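Local coordinates for protein aminotransferase class-III (Sphaerobacter thermophilus DSM 20745, PDB 6K8H) that belongs to the class-III aminotransferases, the omega-transaminase group, and carries (5-hydroxy-4,6-dimethylpyridin-3-yl)methyl dihydrogen phosphate in a pocket of its PLP-aminotransferase-type fold, at residues F398-R409 with A436-R445; Q90-T101 with F318-V326. All coordinates share one frame; numbering follows the deposited sequence.

Interaction 1: F398-R409 with A436-R445; sequences FVGRVHEALMGR and AFAAALQDAR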
loop_
_atom_site.group_PDB
_atom_site.type_symbol
_atom_site.label_atom_id
_atom_site.label_comp_id
_atom_site.label_asym_id
_atom_site.label_seq_id
_atom_site.Cartn_x
_atom_site.Cartn_y
_atom_site.Cartn_z
ATOM N N PHE B 398 -11.915 17.912 -27.804
ATOM C CA PHE B 398 -11.288 19.235 -27.783
ATOM C C PHE B 398 -10.246 19.348 -26.668
ATOM O O PHE B 398 -9.127 19.843 -26.889
ATOM C CB PHE B 398 -12.367 20.317 -27.646
ATOM C CG PHE B 398 -11.873 21.705 -27.927
ATOM C CD1 PHE B 398 -11.675 22.147 -29.233
ATOM C CD2 PHE B 398 -11.595 22.567 -26.889
ATOM C CE1 PHE B 398 -11.215 23.436 -29.487
ATOM C CE2 PHE B 398 -11.128 23.857 -27.133
ATOM C CZ PHE B 398 -10.937 24.290 -28.431
ATOM N N VAL B 399 -10.601 18.901 -25.458
ATOM C CA VAL B 399 -9.646 18.859 -24.355
ATOM C C VAL B 399 -8.445 17.995 -24.725
ATOM O O VAL B 399 -7.302 18.327 -24.392
ATOM C CB VAL B 399 -10.340 18.353 -23.074
ATOM C CG1 VAL B 399 -9.315 18.029 -21.987
ATOM C CG2 VAL B 399 -11.337 19.391 -22.561
ATOM N N GLY B 400 -8.684 16.876 -25.423
ATOM C CA GLY B 400 -7.581 16.034 -25.862
ATOM C C GLY B 400 -6.657 16.746 -26.828
ATOM O O GLY B 400 -5.436 16.579 -26.768
ATOM N N ARG B 401 -7.223 17.536 -27.743
ATOM C CA ARG B 401 -6.371 18.337 -28.627
ATOM C C ARG B 401 -5.525 19.329 -27.824
ATOM O O ARG B 401 -4.318 19.470 -28.066
ATOM C CB ARG B 401 -7.222 19.079 -29.663
ATOM C CG ARG B 401 -7.693 18.227 -30.838
ATOM C CD ARG B 401 -8.373 19.071 -31.949
ATOM N NE ARG B 401 -8.651 18.255 -33.134
ATOM C CZ ARG B 401 -7.730 17.912 -34.032
ATOM N NH1 ARG B 401 -6.474 18.324 -33.890
ATOM N NH2 ARG B 401 -8.055 17.158 -35.074
ATOM N N VAL B 402 -6.140 20.012 -26.850
ATOM C CA VAL B 402 -5.383 20.978 -26.053
ATOM C C VAL B 402 -4.271 20.273 -25.284
ATOM O O VAL B 402 -3.130 20.752 -25.223
ATOM C CB VAL B 402 -6.327 21.755 -25.110
ATOM C CG1 VAL B 402 -5.534 22.630 -24.132
ATOM C CG2 VAL B 402 -7.295 22.605 -25.916
ATOM N N HIS B 403 -4.576 19.109 -24.703
ATOM C CA HIS B 403 -3.575 18.380 -23.930
ATOM C C HIS B 403 -2.415 17.921 -24.810
ATOM O O HIS B 403 -1.244 18.082 -24.443
ATOM C CB HIS B 403 -4.227 17.189 -23.225
ATOM C CG HIS B 403 -3.251 16.277 -22.553
ATOM N ND1 HIS B 403 -2.778 15.126 -23.144
ATOM C CD2 HIS B 403 -2.650 16.354 -21.343
ATOM C CE1 HIS B 403 -1.931 14.528 -22.326
ATOM N NE2 HIS B 403 -1.837 15.250 -21.223
ATOM N N GLU B 404 -2.722 17.356 -25.984
ATOM C CA GLU B 404 -1.664 16.903 -26.885
ATOM C C GLU B 404 -0.781 18.065 -27.342
ATOM O O GLU B 404 0.455 17.944 -27.381
ATOM C CB GLU B 404 -2.290 16.177 -28.082
ATOM C CG GLU B 404 -1.299 15.676 -29.127
ATOM C CD GLU B 404 -0.517 14.442 -28.688
ATOM O OE1 GLU B 404 -0.788 13.887 -27.595
ATOM O OE2 GLU B 404 0.383 14.016 -29.447
ATOM N N ALA B 405 -1.391 19.212 -27.667
ATOM C CA ALA B 405 -0.591 20.371 -28.064
ATOM C C ALA B 405 0.286 20.859 -26.917
ATOM O O ALA B 405 1.466 21.183 -27.121
ATOM C CB ALA B 405 -1.493 21.500 -28.566
ATOM N N LEU B 406 -0.272 20.919 -25.700
ATOM C CA LEU B 406 0.537 21.309 -24.548
ATOM C C LEU B 406 1.726 20.367 -24.386
ATOM O O LEU B 406 2.859 20.816 -24.184
ATOM C CB LEU B 406 -0.315 21.336 -23.270
ATOM C CG LEU B 406 -1.253 22.540 -23.094
ATOM C CD1 LEU B 406 -2.218 22.340 -21.915
ATOM C CD2 LEU B 406 -0.443 23.830 -22.930
ATOM N N MET B 407 1.478 19.053 -24.476
ATOM C CA MET B 407 2.556 18.071 -24.392
ATOM C C MET B 407 3.643 18.355 -25.413
ATOM O O MET B 407 4.835 18.204 -25.121
ATOM C CB MET B 407 2.013 16.654 -24.597
ATOM C CG MET B 407 1.305 16.069 -23.380
ATOM S SD MET B 407 2.463 15.654 -22.057
ATOM C CE MET B 407 3.341 14.243 -22.748
ATOM N N GLY B 408 3.251 18.728 -26.630
ATOM C CA GLY B 408 4.250 19.041 -27.634
ATOM C C GLY B 408 4.898 20.400 -27.493
ATOM O O GLY B 408 5.836 20.703 -28.235
ATOM N N ARG B 409 4.407 21.205 -26.551
ATOM C CA ARG B 409 4.901 22.589 -26.325
ATOM C C ARG B 409 5.631 22.721 -24.982
ATOM O O ARG B 409 5.600 23.809 -24.417
ATOM C CB ARG B 409 3.778 23.618 -26.461
ATOM C CG ARG B 409 3.326 23.844 -27.892
ATOM C CD ARG B 409 2.409 25.038 -28.017
ATOM N NE ARG B 409 1.932 25.144 -29.383
ATOM C CZ ARG B 409 2.545 25.810 -30.349
ATOM N NH1 ARG B 409 3.675 26.459 -30.107
ATOM N NH2 ARG B 409 2.013 25.824 -31.558
ATOM N N ALA B 436 1.982 28.784 -23.351
ATOM C CA ALA B 436 1.803 27.502 -24.026
ATOM C C ALA B 436 0.335 27.138 -24.151
ATOM O O ALA B 436 -0.062 26.520 -25.143
ATOM C CB ALA B 436 2.565 26.407 -23.286
ATOM N N PHE B 437 -0.481 27.501 -23.161
ATOM C CA PHE B 437 -1.909 27.218 -23.233
ATOM C C PHE B 437 -2.563 28.026 -24.340
ATOM O O PHE B 437 -3.408 27.505 -25.077
ATOM C CB PHE B 437 -2.594 27.505 -21.887
ATOM C CG PHE B 437 -4.087 27.301 -21.920
ATOM C CD1 PHE B 437 -4.625 26.023 -21.899
ATOM C CD2 PHE B 437 -4.956 28.378 -21.996
ATOM C CE1 PHE B 437 -5.990 25.823 -21.961
ATOM C CE2 PHE B 437 -6.339 28.177 -22.058
ATOM C CZ PHE B 437 -6.847 26.904 -22.042
ATOM N N ALA B 438 -2.181 29.299 -24.478
ATOM C CA ALA B 438 -2.698 30.106 -25.586
ATOM C C ALA B 438 -2.361 29.467 -26.932
ATOM O O ALA B 438 -3.225 29.323 -27.819
ATOM C CB ALA B 438 -2.135 31.526 -25.502
ATOM N N ALA B 439 -1.108 29.046 -27.092
ATOM C CA ALA B 439 -0.730 28.400 -28.346
ATOM C C ALA B 439 -1.485 27.086 -28.553
ATOM O O ALA B 439 -1.898 26.768 -29.676
ATOM C CB ALA B 439 0.777 28.173 -28.380
ATOM N N ALA B 440 -1.685 26.312 -27.480
ATOM C CA ALA B 440 -2.376 25.028 -27.594
ATOM C C ALA B 440 -3.843 25.211 -27.960
ATOM O O ALA B 440 -4.412 24.407 -28.703
ATOM C CB ALA B 440 -2.262 24.249 -26.280
ATOM N N LEU B 441 -4.482 26.237 -27.407
ATOM C CA LEU B 441 -5.855 26.551 -27.782
ATOM C C LEU B 441 -5.943 26.890 -29.269
ATOM O O LEU B 441 -6.822 26.375 -29.989
ATOM C CB LEU B 441 -6.361 27.696 -26.905
ATOM C CG LEU B 441 -7.846 27.958 -26.659
ATOM C CD1 LEU B 441 -8.556 26.684 -26.220
ATOM C CD2 LEU B 441 -7.979 29.063 -25.603
ATOM N N GLN B 442 -4.993 27.685 -29.759
ATOM C CA GLN B 442 -5.005 28.037 -31.202
ATOM C C GLN B 442 -4.861 26.743 -32.014
ATOM O O GLN B 442 -5.673 26.526 -32.918
ATOM C CB GLN B 442 -3.897 29.047 -31.492
ATOM C CG GLN B 442 -4.171 30.411 -30.883
ATOM C CD GLN B 442 -2.961 31.310 -30.870
ATOM O OE1 GLN B 442 -1.939 31.014 -31.483
ATOM N NE2 GLN B 442 -3.065 32.422 -30.156
ATOM N N ASP B 443 -3.922 25.878 -31.628
ATOM C CA ASP B 443 -3.752 24.590 -32.301
ATOM C C ASP B 443 -5.047 23.791 -32.323
ATOM O O ASP B 443 -5.451 23.265 -33.367
ATOM C CB ASP B 443 -2.683 23.773 -31.606
ATOM C CG ASP B 443 -1.308 24.333 -31.789
ATOM O OD1 ASP B 443 -1.112 25.324 -32.527
ATOM O OD2 ASP B 443 -0.405 23.743 -31.181
ATOM N N ALA B 444 -5.702 23.676 -31.169
ATOM C CA ALA B 444 -6.893 22.841 -31.074
ATOM C C ALA B 444 -8.005 23.371 -31.957
ATOM O O ALA B 444 -8.834 22.589 -32.444
ATOM C CB ALA B 444 -7.366 22.758 -29.617
ATOM N N ARG B 445 -7.994 24.677 -32.232
ATOM C CA ARG B 445 -9.044 25.296 -33.085
ATOM C C ARG B 445 -8.584 25.382 -34.548
ATOM O O ARG B 445 -9.391 25.771 -35.388
ATOM C CB ARG B 445 -9.425 26.683 -32.562
ATOM C CG ARG B 445 -9.800 26.714 -31.091
ATOM C CD ARG B 445 -9.833 28.133 -30.569
ATOM N NE ARG B 445 -10.939 28.881 -31.133
ATOM C CZ ARG B 445 -11.010 30.204 -31.165
ATOM N NH1 ARG B 445 -10.025 30.934 -30.678
ATOM N NH2 ARG B 445 -12.060 30.794 -31.701
HETATM O O HOH W 1 -4.959 20.024 -32.245
#
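V402 enters helix 436-445 as a knob, seated in the hole formed by F437, A440, L441 and A444. Its two methyls divide the work: CG2 presses on A444 CB at 3.7 Å, while CG1, anti to the backbone N, reaches F437 CE1 at 3.9 Å. One turn on, A405 and A440 meet methyl to methyl, CB to CB at 3.7 Å, and L406 puts CD2 against the backbone of A436. At the other end, A444 CB lies over a face of the F398 ring in a CH-pi contact, 4.3 Å from the centroid and 26° off the ring normal, while R445 CG sits at the ring edge.

The polar contacts run along one side of this apolar strip. R409, its chain extended from CG to NE, turns a guanidinium edge to D443; NE and NH2 both donate to OD2, NH2 over 3.2 Å. That oxygen receives NH2 on its syn lone pair but NE from above the carboxylate plane, consistent with the 41° between the two flat groups. A439 CB lies over one guanidinium face, 3.4 Å from R409 NE, which probably restricts tilting of the group toward that side. Near the solvent, R401 NH1 donates to a water that bonds only weakly to D443 O.

Further out, F437 packs on V354 and V357 of helix 337-361, and L406 and A436 rest on I411 of strand 411-412. Small residues at the crossing, A405, A440 and A444, are consistent with the 8.2 Å approach of the short segment axes, whose directions differ by 130°. The arrangement is an oblique, roughly antiparallel helix pair with one knob-into-hole contact, joining helices 393-408 and 427-445 near the C-terminus of this class-III aminotransferase chain.

Interaction 2: Q90-T101 with F318-V326; sequences QLADGVAFAMPT and FNANPVTMV
P322 packs against the loop that follows helix 81-91, its ring carbons meeting different partners. CG touches the edge of the F97 ring, 3.7 Å from CD2 and near the ring plane; T101, whose side chain crosses that of P322 at about a right angle, brings CG2 to the same P322 CG. CD lies 3.2 Å from V95 O, whereas CB packs against the Q90 amide, 3.5 Å from NE2. Q90 is bent at chi2 (58°), which brings NE2 round to G94 O in a nearly straight bond of 2.9 Å, N-H...O angle 171°; G94 itself leaves the helix with positive phi. V95 and V323 run side by side, pointing the same way, with V323 CG2 3.6 Å from V95 CB.

Residues 318-326 begin with a type II beta turn, F318 to N321, and N321 then N-caps helix 322-334: its OD1 accepts T324 N at 2.9 Å, although from above its carbonyl plane, and ND2 donates to F318 O and T324 OG1. The F318 ring turns its edge to A96 CB, and its side chain is about 5 Å from a bound (5-hydroxy-4,6-dimethylpyridin-3-yl)methyl dihydrogen phosphate. The second subunit also packs here: its H78 ring meets F97 and its G287 touches V95 and F318.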
loop_
_atom_site.group_PDB
_atom_site.type_symbol
_atom_site.label_atom_id
_atom_site.label_comp_id
_atom_site.label_asym_id
_atom_site.label_seq_id
_atom_site.Cartn_x
_atom_site.Cartn_y
_atom_site.Cartn_z
ATOM N N GLN B 90 19.905 8.820 6.044
ATOM C CA GLN B 90 19.207 7.684 6.650
ATOM C C GLN B 90 19.720 6.356 6.112
ATOM O O GLN B 90 19.792 5.367 6.854
ATOM C CB GLN B 90 17.698 7.789 6.415
ATOM C CG GLN B 90 16.909 6.661 7.076
ATOM C CD GLN B 90 17.131 6.610 8.571
ATOM O OE1 GLN B 90 17.156 7.644 9.240
ATOM N NE2 GLN B 90 17.290 5.408 9.106
ATOM N N LEU B 91 20.085 6.319 4.826
ATOM C CA LEU B 91 20.503 5.065 4.193
ATOM C C LEU B 91 21.668 4.438 4.937
ATOM O O LEU B 91 21.756 3.207 5.048
ATOM C CB LEU B 91 20.901 5.294 2.739
ATOM C CG LEU B 91 19.864 5.677 1.686
ATOM C CD1 LEU B 91 20.534 5.806 0.328
ATOM C CD2 LEU B 91 18.774 4.650 1.623
ATOM N N ALA B 92 22.563 5.274 5.464
ATOM C CA ALA B 92 23.687 4.780 6.245
ATOM C C ALA B 92 23.231 4.063 7.516
ATOM O O ALA B 92 23.989 3.257 8.064
ATOM C CB ALA B 92 24.615 5.942 6.590
ATOM N N ASP B 93 22.022 4.349 8.003
ATOM C CA ASP B 93 21.500 3.745 9.227
ATOM C C ASP B 93 20.636 2.513 8.980
ATOM O O ASP B 93 20.376 1.764 9.921
ATOM C CB ASP B 93 20.668 4.766 10.019
ATOM C CG ASP B 93 21.525 5.773 10.769
ATOM O OD1 ASP B 93 22.764 5.601 10.804
ATOM O OD2 ASP B 93 20.954 6.739 11.330
ATOM N N GLY B 94 20.157 2.314 7.764
ATOM C CA GLY B 94 19.223 1.263 7.416
ATOM C C GLY B 94 17.869 1.852 7.052
ATOM O O GLY B 94 17.494 2.940 7.508
ATOM N N VAL B 95 17.124 1.124 6.219
ATOM C CA VAL B 95 15.920 1.673 5.598
ATOM C C VAL B 95 14.626 1.116 6.177
ATOM O O VAL B 95 13.559 1.702 5.923
ATOM C CB VAL B 95 15.944 1.480 4.066
ATOM C CG1 VAL B 95 17.228 2.027 3.510
ATOM C CG2 VAL B 95 15.810 0.016 3.699
ATOM N N ALA B 96 14.678 0.038 6.961
ATOM C CA ALA B 96 13.480 -0.548 7.550
ATOM C C ALA B 96 13.877 -1.459 8.710
ATOM O O ALA B 96 14.907 -2.131 8.661
ATOM C CB ALA B 96 12.669 -1.325 6.512
ATOM N N PHE B 97 13.036 -1.489 9.744
ATOM C CA PHE B 97 13.321 -2.220 10.974
ATOM C C PHE B 97 12.042 -2.846 11.496
ATOM O O PHE B 97 10.955 -2.289 11.325
ATOM C CB PHE B 97 13.892 -1.306 12.080
ATOM C CG PHE B 97 15.127 -0.569 11.668
ATOM C CD1 PHE B 97 16.377 -1.145 11.832
ATOM C CD2 PHE B 97 15.041 0.685 11.089
ATOM C CE1 PHE B 97 17.523 -0.477 11.441
ATOM C CE2 PHE B 97 16.184 1.354 10.697
ATOM C CZ PHE B 97 17.428 0.763 10.872
ATOM N N ALA B 98 12.179 -4.000 12.158
ATOM C CA ALA B 98 11.067 -4.619 12.874
ATOM C C ALA B 98 10.937 -4.108 14.307
ATOM O O ALA B 98 10.478 -4.844 15.199
ATOM C CB ALA B 98 11.201 -6.144 12.865
ATOM N N MET B 99 11.369 -2.881 14.556
ATOM C CA MET B 99 11.107 -2.111 15.758
ATOM C C MET B 99 10.635 -0.735 15.323
ATOM O O MET B 99 10.979 -0.292 14.220
ATOM C CB MET B 99 12.361 -1.953 16.629
ATOM C CG MET B 99 13.048 -3.232 17.052
ATOM S SD MET B 99 14.591 -2.831 17.917
ATOM C CE MET B 99 15.251 -4.483 18.204
ATOM N N PRO B 100 9.852 -0.036 16.150
ATOM C CA PRO B 100 9.550 1.375 15.859
ATOM C C PRO B 100 10.820 2.217 15.917
ATOM O O PRO B 100 11.838 1.809 16.476
ATOM C CB PRO B 100 8.563 1.768 16.970
ATOM C CG PRO B 100 8.919 0.814 18.126
ATOM C CD PRO B 100 9.240 -0.484 17.420
ATOM N N THR B 101 10.742 3.409 15.330
ATOM C CA THR B 101 11.893 4.338 15.348
ATOM C C THR B 101 11.396 5.738 15.698
ATOM O O THR B 101 10.202 6.012 15.523
ATOM C CB THR B 101 12.636 4.396 14.008
ATOM O OG1 THR B 101 11.978 5.315 13.140
ATOM C CG2 THR B 101 12.796 3.043 13.351
ATOM N N PHE B 318 6.178 -2.257 5.811
ATOM C CA PHE B 318 6.880 -0.978 5.536
ATOM C C PHE B 318 6.203 0.220 6.206
ATOM O O PHE B 318 6.618 1.347 5.924
ATOM C CB PHE B 318 7.154 -0.844 4.040
ATOM C CG PHE B 318 8.154 -1.870 3.582
ATOM C CD1 PHE B 318 9.483 -1.765 3.952
ATOM C CD2 PHE B 318 7.757 -2.980 2.861
ATOM C CE1 PHE B 318 10.408 -2.720 3.566
ATOM C CE2 PHE B 318 8.684 -3.930 2.467
ATOM C CZ PHE B 318 10.004 -3.796 2.818
ATOM N N ASN B 319 5.226 -0.024 7.081
ATOM C CA ASN B 319 4.577 1.124 7.756
ATOM C C ASN B 319 5.652 1.899 8.521
ATOM O O ASN B 319 6.415 1.277 9.260
ATOM C CB ASN B 319 3.556 0.684 8.812
ATOM C CG ASN B 319 2.347 -0.040 8.260
ATOM O OD1 ASN B 319 2.254 -0.279 7.069
ATOM N ND2 ASN B 319 1.410 -0.374 9.129
ATOM N N ALA B 320 5.679 3.213 8.325
ATOM C CA ALA B 320 6.563 4.105 9.077
ATOM C C ALA B 320 8.037 3.731 8.902
ATOM O O ALA B 320 8.853 3.952 9.796
ATOM C CB ALA B 320 6.186 4.140 10.564
ATOM N N ASN B 321 8.400 3.185 7.742
ATOM C CA ASN B 321 9.806 2.923 7.494
ATOM C C ASN B 321 10.577 4.244 7.549
ATOM O O ASN B 321 10.034 5.304 7.225
ATOM C CB ASN B 321 10.002 2.228 6.151
ATOM C CG ASN B 321 9.798 3.163 4.978
ATOM O OD1 ASN B 321 10.720 3.869 4.570
ATOM N ND2 ASN B 321 8.584 3.178 4.430
ATOM N N PRO B 322 11.818 4.221 8.030
ATOM C CA PRO B 322 12.523 5.492 8.274
ATOM C C PRO B 322 12.804 6.297 7.015
ATOM O O PRO B 322 12.898 7.525 7.095
ATOM C CB PRO B 322 13.821 5.046 8.959
ATOM C CG PRO B 322 13.452 3.741 9.619
ATOM C CD PRO B 322 12.491 3.078 8.666
ATOM N N VAL B 323 12.945 5.676 5.851
ATOM C CA VAL B 323 13.175 6.484 4.662
ATOM C C VAL B 323 11.967 7.371 4.385
ATOM O O VAL B 323 12.098 8.590 4.234
ATOM C CB VAL B 323 13.534 5.603 3.457
ATOM C CG1 VAL B 323 13.603 6.463 2.213
ATOM C CG2 VAL B 323 14.870 4.927 3.717
ATOM N N THR B 324 10.775 6.773 4.305
ATOM C CA THR B 324 9.565 7.564 4.095
ATOM C C THR B 324 9.364 8.589 5.204
ATOM O O THR B 324 8.968 9.729 4.937
ATOM C CB THR B 324 8.345 6.652 4.002
ATOM O OG1 THR B 324 8.507 5.743 2.911
ATOM C CG2 THR B 324 7.043 7.477 3.810
ATOM N N MET B 325 9.663 8.218 6.454
ATOM C CA MET B 325 9.439 9.146 7.563
ATOM C C MET B 325 10.368 10.349 7.475
ATOM O O MET B 325 9.939 11.486 7.689
ATOM C CB MET B 325 9.618 8.425 8.901
ATOM C CG MET B 325 8.593 7.322 9.142
ATOM S SD MET B 325 6.877 7.884 9.292
ATOM C CE MET B 325 6.296 7.736 7.592
ATOM N N VAL B 326 11.642 10.114 7.144
ATOM C CA VAL B 326 12.618 11.190 7.035
ATOM C C VAL B 326 12.327 12.073 5.820
ATOM O O VAL B 326 12.368 13.309 5.906
ATOM C CB VAL B 326 14.029 10.580 7.010
ATOM C CG1 VAL B 326 15.022 11.547 6.461
ATOM C CG2 VAL B 326 14.425 10.130 8.439
HETATM O O HOH W 2 9.671 3.656 12.274
#

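The two contacts lie on opposite sides of the chain's centre, with nearest atoms about 28 Å apart, and share no helix or strand. Interaction 2 is buried: 11 of its 12 touching residues are buried in the assembly, the second subunit reaches much of it, and the ligand is close to F318. Interaction 1 is partly buried, is touched by no other chain of the assembly, and joins two helices at the periphery. The chemistry differs too. Interaction 1 has a salt bridge between the segments along one side of its apolar centre, whereas 90-101 and 318-326 make no direct hydrogen bond to each other, while the Q90 and N321 amides bond within their own segments.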